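PDB 4N6D: TRAP dicarboxylate transporter-DctP subunit from Desulfovibrio salexigens, which probably binds a small organic acid in the periplasm and delivers it to a TRAP-type membrane transporter. Local coordinates for residues R159-L164 with E180-T185. Numbering follows the deposited sequence.
Sequences RNLDDL and ESLGAT
Leu-161 and Leu-164, in a loop whose residues 161-164 have helical backbone angles, meet Leu-182 and Ala-184, just past helix 173-181, in a small, largely apolar contact beside helix 294-317 of the family 7 solute-binding fold. Leu-164 and Leu-182 cross obliquely, methyl to methyl, with CD1 of Leu-164 4.0 Å from CD1 of Leu-182. In both, chi1 (-79° and -60°) sets CG anti to the carbonyl carbon and off the direct line between the side chains; CD1 then turns back to meet its partner. Leu-161 adds its CD2, 4.3 Å from CD2 of Leu-182, and also rests on Ala-299 and Ile-300 of helix 294-317. Nearer the strands, CB and CA of Ala-184 both lie 3.3 Å from Leu-164 O, the CA as a CA-H...O contact (127° at the hydrogen). The loop is braced from within by a reciprocal side-chain pair. Asn-160 OD1 accepts from Asp-163 N (2.9 Å), an Asx motif, while Asp-163 OD2 returns to Arg-159 N at 2.8 Å through its anti lone pair and takes a second, longer bond from Asn-160 N above the carboxylate plane. Across from it, Gly-183, at positive phi, is the C-prime residue of a Schellman motif that turns the chain into strand 185-187, which pairs in parallel with strand 168-170. Apolar contacts thus supplement that strand pairing, while polar groups of both segments bond within themselves or to neighbouring parts of the chain.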
loop_
_atom_site.group_PDB
_atom_site.type_symbol
_atom_site.label_atom_id
_atom_site.label_comp_id
_atom_site.label_asym_id
_atom_site.label_seq_id
_atom_site.Cartn_x
_atom_site.Cartn_y
_atom_site.Cartn_z
ATOM N N ARG A 159 15.215 -12.827 15.058
ATOM C CA ARG A 159 15.555 -13.947 14.183
ATOM C C ARG A 159 14.523 -15.057 14.239
ATOM O O ARG A 159 14.483 -15.923 13.358
ATOM C CB ARG A 159 16.928 -14.486 14.552
ATOM C CG ARG A 159 17.994 -13.409 14.545
ATOM C CD ARG A 159 19.371 -13.997 14.639
ATOM N NE ARG A 159 20.363 -12.922 14.682
ATOM C CZ ARG A 159 20.830 -12.287 13.610
ATOM N NH1 ARG A 159 21.726 -11.328 13.768
ATOM N NH2 ARG A 159 20.429 -12.614 12.399
ATOM N N ASN A 160 13.670 -15.022 15.255
ATOM C CA ASN A 160 12.611 -16.015 15.388
ATOM C C ASN A 160 11.451 -15.465 16.200
ATOM O O ASN A 160 11.481 -14.322 16.676
ATOM C CB ASN A 160 13.159 -17.277 16.051
ATOM C CG ASN A 160 13.797 -16.990 17.395
ATOM O OD1 ASN A 160 13.237 -16.254 18.210
ATOM N ND2 ASN A 160 14.982 -17.548 17.625
ATOM N N LEU A 161 10.413 -16.271 16.353
ATOM C CA LEU A 161 9.227 -15.788 17.037
ATOM C C LEU A 161 9.439 -15.550 18.515
ATOM O O LEU A 161 8.759 -14.716 19.110
ATOM C CB LEU A 161 8.081 -16.771 16.844
ATOM C CG LEU A 161 7.421 -16.668 15.486
ATOM C CD1 LEU A 161 6.357 -17.749 15.404
ATOM C CD2 LEU A 161 6.807 -15.293 15.249
ATOM N N ASP A 162 10.361 -16.286 19.123
ATOM C CA ASP A 162 10.630 -16.087 20.534
ATOM C C ASP A 162 11.176 -14.679 20.762
ATOM O O ASP A 162 10.892 -14.063 21.781
ATOM C CB ASP A 162 11.588 -17.151 21.064
ATOM C CG ASP A 162 11.783 -17.074 22.570
ATOM O OD1 ASP A 162 10.798 -17.279 23.315
ATOM O OD2 ASP A 162 12.930 -16.828 23.005
ATOM N N ASP A 163 11.918 -14.166 19.786
ATOM C CA ASP A 163 12.498 -12.823 19.887
ATOM C C ASP A 163 11.428 -11.717 19.904
ATOM O O ASP A 163 11.712 -10.602 20.350
ATOM C CB ASP A 163 13.460 -12.567 18.731
ATOM C CG ASP A 163 14.715 -13.397 18.814
ATOM O OD1 ASP A 163 15.143 -13.753 19.936
ATOM O OD2 ASP A 163 15.296 -13.684 17.738
ATOM N N LEU A 164 10.220 -12.020 19.434
ATOM C CA LEU A 164 9.120 -11.048 19.433
ATOM C C LEU A 164 8.351 -11.005 20.747
ATOM O O LEU A 164 7.601 -10.062 20.986
ATOM C CB LEU A 164 8.120 -11.327 18.308
ATOM C CG LEU A 164 8.518 -10.854 16.917
ATOM C CD1 LEU A 164 7.486 -11.285 15.921
ATOM C CD2 LEU A 164 8.704 -9.336 16.868
ATOM N N GLU A 180 0.038 -8.345 18.375
ATOM C CA GLU A 180 -0.581 -8.888 19.576
ATOM C C GLU A 180 -0.690 -10.404 19.415
ATOM O O GLU A 180 -0.389 -11.155 20.348
ATOM C CB GLU A 180 -1.959 -8.265 19.836
ATOM C CG GLU A 180 -2.537 -8.628 21.201
ATOM C CD GLU A 180 -1.710 -8.083 22.362
ATOM O OE1 GLU A 180 -1.271 -6.911 22.289
ATOM O OE2 GLU A 180 -1.498 -8.829 23.345
ATOM N N SER A 181 -1.097 -10.853 18.231
ATOM C CA SER A 181 -1.283 -12.288 18.003
ATOM C C SER A 181 0.027 -13.068 18.082
ATOM O O SER A 181 0.026 -14.273 18.338
ATOM C CB SER A 181 -1.988 -12.559 16.669
ATOM O OG SER A 181 -1.088 -12.532 15.563
ATOM N N LEU A 182 1.143 -12.379 17.868
ATOM C CA LEU A 182 2.466 -13.012 17.940
ATOM C C LEU A 182 3.115 -12.844 19.313
ATOM O O LEU A 182 4.268 -13.214 19.514
ATOM C CB LEU A 182 3.381 -12.430 16.868
ATOM C CG LEU A 182 2.891 -12.616 15.433
ATOM C CD1 LEU A 182 3.887 -12.039 14.470
ATOM C CD2 LEU A 182 2.639 -14.087 15.121
ATOM N N GLY A 183 2.380 -12.293 20.270
ATOM C CA GLY A 183 2.889 -12.173 21.617
ATOM C C GLY A 183 3.769 -10.960 21.860
ATOM O O GLY A 183 4.404 -10.859 22.910
ATOM N N ALA A 184 3.790 -10.040 20.901
ATOM C CA ALA A 184 4.586 -8.818 21.007
ATOM C C ALA A 184 3.734 -7.722 21.617
ATOM O O ALA A 184 2.551 -7.930 21.876
ATOM C CB ALA A 184 5.079 -8.393 19.619
ATOM N N THR A 185 4.315 -6.542 21.810
ATOM C CA THR A 185 3.609 -5.440 22.472
ATOM C C THR A 185 3.525 -4.235 21.546
ATOM O O THR A 185 4.449 -3.416 21.502
ATOM C CB THR A 185 4.313 -5.059 23.783
ATOM O OG1 THR A 185 4.440 -6.228 24.591
ATOM C CG2 THR A 185 3.527 -4.005 24.556
#